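Side-chain contacts in NADPH-quinone reductase (Pediococcus pentosaceus ATCC 25745, PDB 3HA2), which probably acts as an FMN-binding NAD(P)H:quinone oxidoreductase, of which this chain is the flavodoxin-like part: residues 23-26 with 27-30; 82-85 with 86-90; 142-145 with 146-149; 150-153 with 154-157. All coordinates share one frame; numbering follows the deposited sequence.

Contact 1: residues 23-26 with 27-30; sequences AAIE and NFSN
Ile-25 and Phe-28, the first and last residues of a type I beta turn, meet where the chain leaves helix 18-25 towards strand 31-35 of the flavodoxin-like fold. Their side chains cross at about a right angle: CB of Ile-25 lies 4.1 Å from CD2 of Phe-28, and CG2 is only slightly farther from the same ring atom. The ring turns an edge to the helix end, with Ile-25 CA and the carbonyl oxygen of Ala-24 close to its plane; Ala-24 O comes within 3.6 Å of Phe-28 CE2. Phe-28 CG stands beside its own backbone N (chi1 -56°), which swings the ring back along the helix instead of out along the following loop. The turn is closed by Phe-28 N, which donates to Ile-25 O at 3.1 Å from above the carbonyl plane. Branched and apolar, Ile-25 suits its buried place against Val-31, Trp-33 and Tyr-160, while Phe-28 packs on Gln-161 and Thr-165 of helix 150-165. The polar Asn-27 suits the exposed corner, where a water bridges the turn: it donates to Ala-24 O at 2.7 Å, accepts from Asn-27 N at 2.9 Å and reaches Asn-27 OD1 weakly at 3.2 Å.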
ATOM      1  N   ALA A  23     -10.281 -13.076  20.968  1.00 27.13           N
ATOM      2  CA  ALA A  23     -11.199 -13.585  21.982  1.00 27.55           C
ATOM      3  C   ALA A  23     -12.656 -13.438  21.548  1.00 27.59           C
ATOM      4  O   ALA A  23     -13.490 -14.267  21.898  1.00 27.12           O
ATOM      5  CB  ALA A  23     -10.968 -12.905  23.340  1.00 27.87           C
ATOM      6  N   ALA A  24     -12.942 -12.394  20.768  1.00 27.43           N
ATOM      7  CA  ALA A  24     -14.311 -12.069  20.369  1.00 27.55           C
ATOM      8  C   ALA A  24     -14.918 -13.070  19.385  1.00 27.86           C
ATOM      9  O   ALA A  24     -16.140 -13.230  19.324  1.00 28.32           O
ATOM     10  CB  ALA A  24     -14.374 -10.656  19.800  1.00 27.18           C
ATOM     11  N   ILE A  25     -14.067 -13.740  18.613  1.00 28.20           N
ATOM     12  CA  ILE A  25     -14.536 -14.709  17.627  1.00 28.74           C
ATOM     13  C   ILE A  25     -14.134 -16.150  17.982  1.00 29.71           C
ATOM     14  O   ILE A  25     -14.359 -17.073  17.203  1.00 29.39           O
ATOM     15  CB  ILE A  25     -14.106 -14.314  16.173  1.00 28.69           C
ATOM     16  CG1 ILE A  25     -12.592 -14.064  16.078  1.00 28.84           C
ATOM     17  CG2 ILE A  25     -14.888 -13.069  15.715  1.00 29.22           C
ATOM     18  CD1 ILE A  25     -11.761 -15.299  15.823  1.00 30.20           C
ATOM     19  N   GLU A  26     -13.572 -16.333  19.176  1.00 30.70           N
ATOM     20  CA  GLU A  26     -13.102 -17.652  19.612  1.00 32.25           C
ATOM     21  C   GLU A  26     -14.173 -18.733  19.627  1.00 32.06           C
ATOM     22  O   GLU A  26     -13.862 -19.912  19.493  1.00 32.62           O
ATOM     23  CB  GLU A  26     -12.406 -17.573  20.972  1.00 32.77           C
ATOM     24  CG  GLU A  26     -10.894 -17.462  20.836  1.00 35.96           C
ATOM     25  CD  GLU A  26     -10.183 -17.220  22.156  1.00 40.33           C
ATOM     26  OE1 GLU A  26     -10.831 -17.313  23.229  1.00 39.79           O
ATOM     27  OE2 GLU A  26      -8.963 -16.935  22.105  1.00 42.83           O
ATOM     28  N   ASN A  27     -15.431 -18.330  19.769  1.00 32.04           N
ATOM     29  CA  ASN A  27     -16.523 -19.285  19.883  1.00 31.91           C
ATOM     30  C   ASN A  27     -17.234 -19.610  18.577  1.00 31.26           C
ATOM     31  O   ASN A  27     -18.103 -20.485  18.546  1.00 30.46           O
ATOM     32  CB  ASN A  27     -17.531 -18.806  20.933  1.00 32.32           C
ATOM     33  CG  ASN A  27     -16.874 -18.532  22.276  1.00 34.08           C
ATOM     34  OD1 ASN A  27     -17.112 -17.493  22.894  1.00 36.16           O
ATOM     35  ND2 ASN A  27     -16.031 -19.456  22.724  1.00 34.92           N
ATOM     36  N   PHE A  28     -16.875 -18.913  17.500  1.00 30.53           N
ATOM     37  CA  PHE A  28     -17.468 -19.196  16.195  1.00 30.14           C
ATOM     38  C   PHE A  28     -16.590 -20.178  15.416  1.00 29.33           C
ATOM     39  O   PHE A  28     -15.528 -19.801  14.923  1.00 29.26           O
ATOM     40  CB  PHE A  28     -17.680 -17.898  15.404  1.00 30.76           C
ATOM     41  CG  PHE A  28     -18.517 -16.876  16.129  1.00 32.60           C
ATOM     42  CD1 PHE A  28     -19.896 -17.035  16.242  1.00 34.44           C
ATOM     43  CD2 PHE A  28     -17.926 -15.756  16.699  1.00 34.08           C
ATOM     44  CE1 PHE A  28     -20.669 -16.096  16.919  1.00 34.67           C
ATOM     45  CE2 PHE A  28     -18.694 -14.810  17.377  1.00 35.65           C
ATOM     46  CZ  PHE A  28     -20.064 -14.982  17.487  1.00 34.37           C
ATOM     47  N   SER A  29     -17.035 -21.429  15.298  1.00 27.77           N
ATOM     48  CA  SER A  29     -16.211 -22.468  14.684  1.00 26.61           C
ATOM     49  C   SER A  29     -16.027 -22.295  13.167  1.00 25.86           C
ATOM     50  O   SER A  29     -15.106 -22.868  12.583  1.00 25.41           O
ATOM     51  CB  SER A  29     -16.731 -23.868  15.033  1.00 27.03           C
ATOM     52  OG  SER A  29     -17.975 -24.112  14.409  1.00 27.78           O
ATOM     53  N   ASN A  30     -16.884 -21.495  12.540  1.00 24.61           N
ATOM     54  CA  ASN A  30     -16.758 -21.208  11.104  1.00 24.10           C
ATOM     55  C   ASN A  30     -15.809 -20.039  10.787  1.00 23.31           C
ATOM     56  O   ASN A  30     -15.546 -19.740   9.606  1.00 22.31           O
ATOM     57  CB  ASN A  30     -18.134 -20.978  10.474  1.00 24.45           C
ATOM     58  CG  ASN A  30     -18.870 -19.791  11.076  1.00 25.97           C
ATOM     59  OD1 ASN A  30     -18.706 -19.463  12.254  1.00 27.39           O
ATOM     60  ND2 ASN A  30     -19.687 -19.130  10.255  1.00 28.24           N
TER
HETATM   61  O   HOH W   1     -16.692 -15.760  20.207  1.00 36.44           O

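Contact 2: residues 82-85 with 86-90; sequences FATG and HQYAL
Tyr-88 packs against Thr-84 where the chain leaves helix 80-83 and loops towards strand 94-101 of the flavodoxin-like fold. From CB, with CG beside its own backbone N (chi1 -79°), the side chain lays one face of its ring against the backbone of Thr-84. CG and CD1 lie near the carbonyl oxygen of Ala-83, CD1 at 3.6 Å; on the other flank CE2 approaches Gly-85 O at 3.3 Å. The ring centre sits squarely against Thr-84 CA, a CH-pi contact 3.6 Å from the centroid. Farther out, CE1 touches the methyl CG2 of Thr-84 and CZ its CB, which OH also nears. The ring has a cation-pi partner in Lys-133. Thr-84 suits this first non-helical place because its methyl meets the tyrosine while OG1 bonds to Thr-80 O; its carbonyl oxygen gathers two N-H groups, those of Gln-87 and Tyr-88. Gly-85 has a positive phi, which glycine readily adopts. Phe-82 fills the buried side against helix 42-50, and the small methyl of Ala-89 suits a place against its ring. Ala-89 N bonds to Phe-82 O at 2.9 Å in the carbonyl plane, and Ala-89 CB rests over the phenyl face, 3.6 Å from its centroid.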
ATOM      1  N   PHE A  82      -3.744 -17.336 -10.176  1.00 25.23           N
ATOM      2  CA  PHE A  82      -4.700 -17.726  -9.138  1.00 24.41           C
ATOM      3  C   PHE A  82      -5.883 -16.750  -9.061  1.00 24.49           C
ATOM      4  O   PHE A  82      -7.051 -17.153  -9.182  1.00 24.25           O
ATOM      5  CB  PHE A  82      -3.960 -17.830  -7.796  1.00 23.74           C
ATOM      6  CG  PHE A  82      -4.837 -18.193  -6.627  1.00 22.26           C
ATOM      7  CD1 PHE A  82      -5.286 -19.497  -6.446  1.00 21.96           C
ATOM      8  CD2 PHE A  82      -5.165 -17.237  -5.669  1.00 22.09           C
ATOM      9  CE1 PHE A  82      -6.088 -19.843  -5.352  1.00 21.41           C
ATOM     10  CE2 PHE A  82      -5.975 -17.567  -4.570  1.00 21.69           C
ATOM     11  CZ  PHE A  82      -6.420 -18.872  -4.401  1.00 23.13           C
ATOM     12  N   ALA A  83      -5.567 -15.470  -8.896  1.00 23.79           N
ATOM     13  CA  ALA A  83      -6.563 -14.445  -8.594  1.00 24.34           C
ATOM     14  C   ALA A  83      -7.283 -13.914  -9.823  1.00 24.62           C
ATOM     15  O   ALA A  83      -8.409 -13.430  -9.715  1.00 24.54           O
ATOM     16  CB  ALA A  83      -5.924 -13.309  -7.813  1.00 24.38           C
ATOM     17  N   THR A  84      -6.629 -14.004 -10.985  1.00 25.53           N
ATOM     18  CA  THR A  84      -7.254 -13.640 -12.271  1.00 26.26           C
ATOM     19  C   THR A  84      -7.013 -14.765 -13.285  1.00 26.94           C
ATOM     20  O   THR A  84      -7.396 -15.906 -13.035  1.00 26.36           O
ATOM     21  CB  THR A  84      -6.776 -12.243 -12.765  1.00 26.46           C
ATOM     22  OG1 THR A  84      -5.348 -12.217 -12.874  1.00 26.10           O
ATOM     23  CG2 THR A  84      -7.218 -11.140 -11.765  1.00 26.62           C
ATOM     24  N   GLY A  85      -6.354 -14.445 -14.397  1.00 27.91           N
ATOM     25  CA  GLY A  85      -5.997 -15.436 -15.432  1.00 29.44           C
ATOM     26  C   GLY A  85      -7.214 -16.179 -15.925  1.00 30.56           C
ATOM     27  O   GLY A  85      -8.224 -15.560 -16.292  1.00 31.17           O
ATOM     28  N   HIS A  86      -7.144 -17.507 -15.905  1.00 31.24           N
ATOM     29  CA  HIS A  86      -8.299 -18.327 -16.264  1.00 32.13           C
ATOM     30  C   HIS A  86      -8.964 -19.003 -15.066  1.00 31.91           C
ATOM     31  O   HIS A  86      -9.824 -19.866 -15.240  1.00 32.95           O
ATOM     32  CB  HIS A  86      -7.906 -19.352 -17.325  1.00 33.11           C
ATOM     33  CG  HIS A  86      -7.615 -18.735 -18.657  1.00 36.43           C
ATOM     34  ND1 HIS A  86      -6.356 -18.298 -19.014  1.00 39.92           N
ATOM     35  CD2 HIS A  86      -8.427 -18.437 -19.698  1.00 38.19           C
ATOM     36  CE1 HIS A  86      -6.403 -17.778 -20.229  1.00 40.28           C
ATOM     37  NE2 HIS A  86      -7.648 -17.849 -20.665  1.00 40.24           N
ATOM     38  N   GLN A  87      -8.586 -18.588 -13.857  1.00 30.77           N
ATOM     39  CA  GLN A  87      -9.094 -19.205 -12.638  1.00 29.68           C
ATOM     40  C   GLN A  87     -10.033 -18.303 -11.837  1.00 28.62           C
ATOM     41  O   GLN A  87     -11.092 -18.756 -11.396  1.00 28.79           O
ATOM     42  CB  GLN A  87      -7.930 -19.644 -11.759  1.00 29.92           C
ATOM     43  CG  GLN A  87      -8.342 -20.414 -10.529  1.00 29.67           C
ATOM     44  CD  GLN A  87      -7.164 -20.981  -9.779  1.00 30.25           C
ATOM     45  OE1 GLN A  87      -6.009 -20.879 -10.216  1.00 30.33           O
ATOM     46  NE2 GLN A  87      -7.446 -21.583  -8.630  1.00 30.81           N
ATOM     47  N   TYR A  88      -9.648 -17.042 -11.652  1.00 27.27           N
ATOM     48  CA  TYR A  88     -10.411 -16.095 -10.817  1.00 26.11           C
ATOM     49  C   TYR A  88     -10.907 -16.799  -9.561  1.00 25.08           C
ATOM     50  O   TYR A  88     -12.114 -16.904  -9.329  1.00 23.90           O
ATOM     51  CB  TYR A  88     -11.588 -15.472 -11.591  1.00 26.72           C
ATOM     52  CG  TYR A  88     -11.159 -14.354 -12.506  1.00 27.06           C
ATOM     53  CD1 TYR A  88     -11.138 -13.034 -12.061  1.00 28.41           C
ATOM     54  CD2 TYR A  88     -10.718 -14.621 -13.798  1.00 28.17           C
ATOM     55  CE1 TYR A  88     -10.721 -12.003 -12.885  1.00 27.05           C
ATOM     56  CE2 TYR A  88     -10.304 -13.593 -14.638  1.00 28.66           C
ATOM     57  CZ  TYR A  88     -10.306 -12.294 -14.172  1.00 28.52           C
ATOM     58  OH  TYR A  88      -9.894 -11.276 -14.996  1.00 29.21           O
ATOM     59  N   ALA A  89      -9.950 -17.288  -8.770  1.00 24.11           N
ATOM     60  CA  ALA A  89     -10.228 -18.167  -7.639  1.00 24.07           C
ATOM     61  C   ALA A  89     -11.143 -17.523  -6.605  1.00 23.85           C
ATOM     62  O   ALA A  89     -11.899 -18.219  -5.914  1.00 24.42           O
ATOM     63  CB  ALA A  89      -8.924 -18.607  -6.986  1.00 23.58           C
ATOM     64  N   LEU A  90     -11.090 -16.195  -6.534  1.00 23.49           N
ATOM     65  CA  LEU A  90     -11.809 -15.434  -5.509  1.00 23.52           C
ATOM     66  C   LEU A  90     -13.192 -14.973  -5.921  1.00 23.48           C
ATOM     67  O   LEU A  90     -13.892 -14.350  -5.119  1.00 22.89           O
ATOM     68  CB  LEU A  90     -10.966 -14.231  -5.063  1.00 23.71           C
ATOM     69  CG  LEU A  90      -9.511 -14.575  -4.701  1.00 25.55           C
ATOM     70  CD1 LEU A  90      -8.705 -13.306  -4.520  1.00 27.82           C
ATOM     71  CD2 LEU A  90      -9.434 -15.446  -3.452  1.00 26.64           C
TER

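Contact 3: residues 142-145 with 146-149; sequences VHQF and LYLE
Leu-148 has CG beside its backbone N (chi1 -57°), a torsion that folds the side chain back over the carbonyls of the turn, whereas Phe-145 has CG opposite its N (chi1 179°) and drives its ring inwards. Leu-148 CG thus lies 3.5 Å from both Gln-144 O and Phe-145 O, and its CD1 comes to 4.2 Å from Phe-145 CD1; CD2 points back to the carbonyl of His-143. Backbone bonds close the turn. Tyr-147 N donates to Gln-144 O at 2.9 Å, and Leu-148 N to Phe-145 O at 3.3 Å, each from above the carbonyl plane; a second bond from Leu-148 N to Gln-144 O is weak. Gln-144 CB and Tyr-147 CB meet 4.2 Å apart. The amide NE2 of Gln-144 is held by Gly-102 O. The large flat ring of Phe-145 suits its buried place: it meets Phe-20 edge-to-face and packs on Leu-156 and Leu-157. Leu-146, at the surface, adds CD2 at 4.3 Å from Phe-145 CD2. Glu-149 then takes the N-cap position of the next helix. This compact turn links edge strand 135-143 to helix 150-165, the last strand-to-helix connection in this chain of flavodoxin-like fold.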
ATOM      1  N   VAL A 142     -11.294   0.911  12.996  1.00 24.27           N
ATOM      2  CA  VAL A 142     -11.175   0.791  14.446  1.00 24.90           C
ATOM      3  C   VAL A 142     -10.192   1.868  14.902  1.00 25.46           C
ATOM      4  O   VAL A 142      -8.987   1.718  14.744  1.00 26.09           O
ATOM      5  CB  VAL A 142     -10.676  -0.622  14.837  1.00 24.69           C
ATOM      6  CG1 VAL A 142     -10.489  -0.755  16.347  1.00 25.92           C
ATOM      7  CG2 VAL A 142     -11.642  -1.701  14.319  1.00 25.40           C
ATOM      8  N   HIS A 143     -10.720   2.935  15.497  1.00 24.69           N
ATOM      9  CA  HIS A 143      -9.910   4.097  15.848  1.00 24.33           C
ATOM     10  C   HIS A 143      -9.653   4.182  17.358  1.00 24.35           C
ATOM     11  O   HIS A 143     -10.590   4.316  18.141  1.00 23.36           O
ATOM     12  CB  HIS A 143     -10.598   5.369  15.374  1.00 24.71           C
ATOM     13  CG  HIS A 143     -10.722   5.483  13.891  1.00 26.59           C
ATOM     14  ND1 HIS A 143     -11.931   5.369  13.237  1.00 28.96           N
ATOM     15  CD2 HIS A 143      -9.800   5.730  12.936  1.00 25.53           C
ATOM     16  CE1 HIS A 143     -11.746   5.534  11.941  1.00 24.93           C
ATOM     17  NE2 HIS A 143     -10.465   5.762  11.731  1.00 29.64           N
ATOM     18  N   GLN A 144      -8.380   4.067  17.741  1.00 24.58           N
ATOM     19  CA  GLN A 144      -7.928   4.231  19.149  1.00 25.30           C
ATOM     20  C   GLN A 144      -8.585   3.222  20.084  1.00 24.99           C
ATOM     21  O   GLN A 144      -9.031   3.562  21.187  1.00 25.43           O
ATOM     22  CB  GLN A 144      -8.133   5.669  19.635  1.00 25.45           C
ATOM     23  CG  GLN A 144      -7.348   6.701  18.804  1.00 26.02           C
ATOM     24  CD  GLN A 144      -7.537   8.144  19.272  1.00 26.60           C
ATOM     25  OE1 GLN A 144      -8.593   8.534  19.763  1.00 27.40           O
ATOM     26  NE2 GLN A 144      -6.488   8.943  19.116  1.00 29.17           N
ATOM     27  N   PHE A 145      -8.615   1.963  19.645  1.00 25.17           N
ATOM     28  CA  PHE A 145      -9.349   0.940  20.377  1.00 24.24           C
ATOM     29  C   PHE A 145      -8.998   0.899  21.857  1.00 24.44           C
ATOM     30  O   PHE A 145      -9.889   0.799  22.700  1.00 24.51           O
ATOM     31  CB  PHE A 145      -9.137  -0.450  19.789  1.00 24.99           C
ATOM     32  CG  PHE A 145      -9.865  -1.519  20.540  1.00 23.58           C
ATOM     33  CD1 PHE A 145     -11.208  -1.784  20.273  1.00 24.88           C
ATOM     34  CD2 PHE A 145      -9.228  -2.234  21.540  1.00 25.77           C
ATOM     35  CE1 PHE A 145     -11.892  -2.773  20.987  1.00 24.01           C
ATOM     36  CE2 PHE A 145      -9.913  -3.207  22.273  1.00 25.74           C
ATOM     37  CZ  PHE A 145     -11.251  -3.472  21.992  1.00 24.65           C
ATOM     38  N   LEU A 146      -7.708   0.958  22.166  1.00 24.21           N
ATOM     39  CA  LEU A 146      -7.270   0.804  23.565  1.00 24.91           C
ATOM     40  C   LEU A 146      -7.649   1.981  24.451  1.00 24.49           C
ATOM     41  O   LEU A 146      -7.644   1.844  25.670  1.00 24.58           O
ATOM     42  CB  LEU A 146      -5.752   0.571  23.658  1.00 25.24           C
ATOM     43  CG  LEU A 146      -5.224  -0.789  23.199  1.00 27.22           C
ATOM     44  CD1 LEU A 146      -3.705  -0.761  23.259  1.00 30.61           C
ATOM     45  CD2 LEU A 146      -5.790  -1.933  24.043  1.00 27.19           C
ATOM     46  N   TYR A 147      -7.958   3.119  23.829  1.00 24.69           N
ATOM     47  CA  TYR A 147      -8.328   4.342  24.556  1.00 24.55           C
ATOM     48  C   TYR A 147      -9.828   4.417  24.847  1.00 24.67           C
ATOM     49  O   TYR A 147     -10.256   5.173  25.725  1.00 24.59           O
ATOM     50  CB  TYR A 147      -7.855   5.601  23.797  1.00 24.18           C
ATOM     51  CG  TYR A 147      -8.297   6.874  24.480  1.00 23.81           C
ATOM     52  CD1 TYR A 147      -7.719   7.266  25.689  1.00 23.97           C
ATOM     53  CD2 TYR A 147      -9.350   7.651  23.962  1.00 23.58           C
ATOM     54  CE1 TYR A 147      -8.142   8.403  26.355  1.00 22.61           C
ATOM     55  CE2 TYR A 147      -9.795   8.791  24.637  1.00 22.82           C
ATOM     56  CZ  TYR A 147      -9.175   9.161  25.824  1.00 23.12           C
ATOM     57  OH  TYR A 147      -9.601  10.271  26.506  1.00 22.94           O
ATOM     58  N   LEU A 148     -10.626   3.625  24.129  1.00 25.07           N
ATOM     59  CA  LEU A 148     -12.089   3.689  24.250  1.00 26.56           C
ATOM     60  C   LEU A 148     -12.528   3.242  25.632  1.00 27.26           C
ATOM     61  O   LEU A 148     -11.892   2.368  26.220  1.00 27.52           O
ATOM     62  CB  LEU A 148     -12.761   2.793  23.204  1.00 26.20           C
ATOM     63  CG  LEU A 148     -12.469   2.993  21.720  1.00 27.58           C
ATOM     64  CD1 LEU A 148     -13.177   1.885  20.933  1.00 28.15           C
ATOM     65  CD2 LEU A 148     -12.903   4.371  21.239  1.00 30.10           C
ATOM     66  N   GLU A 149     -13.618   3.824  26.137  1.00 27.92           N
ATOM     67  CA  GLU A 149     -14.228   3.352  27.379  1.00 29.31           C
ATOM     68  C   GLU A 149     -14.611   1.891  27.231  1.00 29.65           C
ATOM     69  O   GLU A 149     -14.951   1.453  26.122  1.00 29.38           O
ATOM     70  CB  GLU A 149     -15.471   4.177  27.744  1.00 29.55           C
ATOM     71  CG  GLU A 149     -15.161   5.625  28.040  1.00 31.64           C
ATOM     72  CD  GLU A 149     -16.253   6.318  28.838  1.00 35.84           C
ATOM     73  OE1 GLU A 149     -16.597   5.836  29.944  1.00 37.87           O
ATOM     74  OE2 GLU A 149     -16.739   7.368  28.361  1.00 37.76           O
TER

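Contact 4: residues 150-153 with 154-157; sequences PDAQ and QRLL
Arg-155 lies back over the first turn of helix 150-165, the last helix of this chain, in its flavodoxin-like fold. One face of its guanidinium rests on the backbone of the preceding turn: Ala-152 CA is 3.4 Å from the plane and Asp-151 O 3.6 Å, both towards its rim. NH2 also touches the methyl of Ala-152, at 3.6 Å from CB, a small residue over which the flat group can lie. The bend at chi3 (-69°) turns the guanidinium back along the helix. Asp-151 OD2 and Arg-155 NH1 are 5.2 Å apart, too far for contact, though their opposite charges probably attract. Gln-154, bent at chi2 (-37°), curls its CG to 3.3 Å from Pro-150 O. Beneath these side chains runs the framework of i to i+4 bonds: Gln-154 N to Pro-150 O, Arg-155 N to Asp-151 O and Leu-156 N to Ala-152 O. Pro-150 suits the first turn, where its missing N-H costs no helix bond. Farther out, Gln-153 NE2 turns to Phe-145 O as a hydrogen-bond partner, and the apolar Leu-156 and Leu-157 pack on Phe-21. Leu-157 N closes the series at 3.0 Å from Gln-153 O, while Leu-157 CG lies 3.4 Å from that oxygen.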
ATOM      1  N   PRO A 150     -14.541   1.123  28.337  1.00 30.40           N
ATOM      2  CA  PRO A 150     -14.930  -0.289  28.298  1.00 30.88           C
ATOM      3  C   PRO A 150     -16.219  -0.570  27.510  1.00 31.43           C
ATOM      4  O   PRO A 150     -16.255  -1.530  26.733  1.00 31.02           O
ATOM      5  CB  PRO A 150     -15.091  -0.639  29.775  1.00 30.72           C
ATOM      6  CG  PRO A 150     -14.045   0.203  30.445  1.00 30.97           C
ATOM      7  CD  PRO A 150     -14.063   1.515  29.682  1.00 30.38           C
ATOM      8  N   ASP A 151     -17.246   0.268  27.689  1.00 31.49           N
ATOM      9  CA  ASP A 151     -18.544   0.071  27.020  1.00 31.86           C
ATOM     10  C   ASP A 151     -18.471   0.254  25.500  1.00 31.09           C
ATOM     11  O   ASP A 151     -19.103  -0.484  24.738  1.00 30.66           O
ATOM     12  CB  ASP A 151     -19.624   0.997  27.621  1.00 32.60           C
ATOM     13  CG  ASP A 151     -20.058   0.578  29.024  1.00 35.63           C
ATOM     14  OD1 ASP A 151     -19.633  -0.498  29.517  1.00 39.19           O
ATOM     15  OD2 ASP A 151     -20.861   1.319  29.648  1.00 38.05           O
ATOM     16  N   ALA A 152     -17.702   1.248  25.063  1.00 30.07           N
ATOM     17  CA  ALA A 152     -17.465   1.460  23.643  1.00 29.21           C
ATOM     18  C   ALA A 152     -16.588   0.344  23.068  1.00 28.53           C
ATOM     19  O   ALA A 152     -16.788  -0.065  21.931  1.00 27.84           O
ATOM     20  CB  ALA A 152     -16.829   2.813  23.404  1.00 29.00           C
ATOM     21  N   GLN A 153     -15.617  -0.138  23.848  1.00 28.06           N
ATOM     22  CA  GLN A 153     -14.796  -1.282  23.413  1.00 27.90           C
ATOM     23  C   GLN A 153     -15.712  -2.473  23.133  1.00 27.87           C
ATOM     24  O   GLN A 153     -15.678  -3.070  22.045  1.00 26.99           O
ATOM     25  CB  GLN A 153     -13.721  -1.634  24.460  1.00 27.34           C
ATOM     26  CG  GLN A 153     -12.588  -0.594  24.569  1.00 27.01           C
ATOM     27  CD  GLN A 153     -11.525  -0.964  25.592  1.00 27.80           C
ATOM     28  OE1 GLN A 153     -11.834  -1.513  26.639  1.00 27.41           O
ATOM     29  NE2 GLN A 153     -10.266  -0.637  25.299  1.00 27.52           N
ATOM     30  N   GLN A 154     -16.566  -2.788  24.106  1.00 28.17           N
ATOM     31  CA  GLN A 154     -17.518  -3.890  23.958  1.00 28.96           C
ATOM     32  C   GLN A 154     -18.454  -3.760  22.751  1.00 28.93           C
ATOM     33  O   GLN A 154     -18.656  -4.744  22.041  1.00 29.43           O
ATOM     34  CB  GLN A 154     -18.282  -4.168  25.278  1.00 29.07           C
ATOM     35  CG  GLN A 154     -17.372  -4.646  26.432  1.00 32.53           C
ATOM     36  CD  GLN A 154     -16.240  -5.580  25.968  1.00 36.42           C
ATOM     37  OE1 GLN A 154     -16.482  -6.612  25.332  1.00 38.15           O
ATOM     38  NE2 GLN A 154     -14.996  -5.209  26.286  1.00 37.64           N
ATOM     39  N   ARG A 155     -18.964  -2.555  22.472  1.00 28.99           N
ATOM     40  CA  ARG A 155     -19.828  -2.331  21.295  1.00 29.50           C
ATOM     41  C   ARG A 155     -19.103  -2.573  19.979  1.00 28.80           C
ATOM     42  O   ARG A 155     -19.651  -3.144  19.035  1.00 28.22           O
ATOM     43  CB  ARG A 155     -20.413  -0.910  21.284  1.00 29.65           C
ATOM     44  CG  ARG A 155     -21.487  -0.665  22.336  1.00 30.96           C
ATOM     45  CD  ARG A 155     -22.217   0.669  22.097  1.00 31.96           C
ATOM     46  NE  ARG A 155     -21.353   1.828  22.348  1.00 35.26           N
ATOM     47  CZ  ARG A 155     -21.207   2.421  23.532  1.00 35.96           C
ATOM     48  NH1 ARG A 155     -21.873   1.984  24.595  1.00 36.53           N
ATOM     49  NH2 ARG A 155     -20.391   3.460  23.651  1.00 37.27           N
ATOM     50  N   LEU A 156     -17.860  -2.120  19.919  1.00 28.54           N
ATOM     51  CA  LEU A 156     -17.076  -2.275  18.707  1.00 28.31           C
ATOM     52  C   LEU A 156     -16.809  -3.776  18.481  1.00 27.89           C
ATOM     53  O   LEU A 156     -16.858  -4.264  17.349  1.00 26.98           O
ATOM     54  CB  LEU A 156     -15.780  -1.471  18.838  1.00 28.98           C
ATOM     55  CG  LEU A 156     -14.843  -1.399  17.644  1.00 30.18           C
ATOM     56  CD1 LEU A 156     -14.030  -0.121  17.748  1.00 33.33           C
ATOM     57  CD2 LEU A 156     -13.936  -2.629  17.569  1.00 32.47           C
ATOM     58  N   LEU A 157     -16.574  -4.505  19.570  1.00 27.05           N
ATOM     59  CA  LEU A 157     -16.326  -5.948  19.485  1.00 27.13           C
ATOM     60  C   LEU A 157     -17.538  -6.750  18.992  1.00 26.91           C
ATOM     61  O   LEU A 157     -17.366  -7.706  18.252  1.00 27.40           O
ATOM     62  CB  LEU A 157     -15.719  -6.507  20.784  1.00 26.73           C
ATOM     63  CG  LEU A 157     -14.275  -6.042  21.067  1.00 25.92           C
ATOM     64  CD1 LEU A 157     -13.830  -6.402  22.479  1.00 27.82           C
ATOM     65  CD2 LEU A 157     -13.274  -6.578  20.012  1.00 25.02           C
TER

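Overall arrangement
Contacts 3 and 4 follow each other directly in the chain, and their centres lie 9 Å apart: the turn after strand 135-143 is tied to the helix through the side chain of Gln-153, and Val-142 CG1 packs 3.9 Å from Leu-156 CD1. Contact 1, about 17 Å from contact 4 between centres, touches it through Ala-24 CB and Leu-157 CD2, so helices 18-25 and 150-165 lie together. Contact 2 stands apart, about 38 Å between centres from contacts 3 and 4 and across the chain's centre from both; there Trp-63 of the second subunit packs on Ala-83 and Thr-84. A sulfate ion, probably from the crystallisation liquor, lies about 4 Å from the side chain of Leu-146.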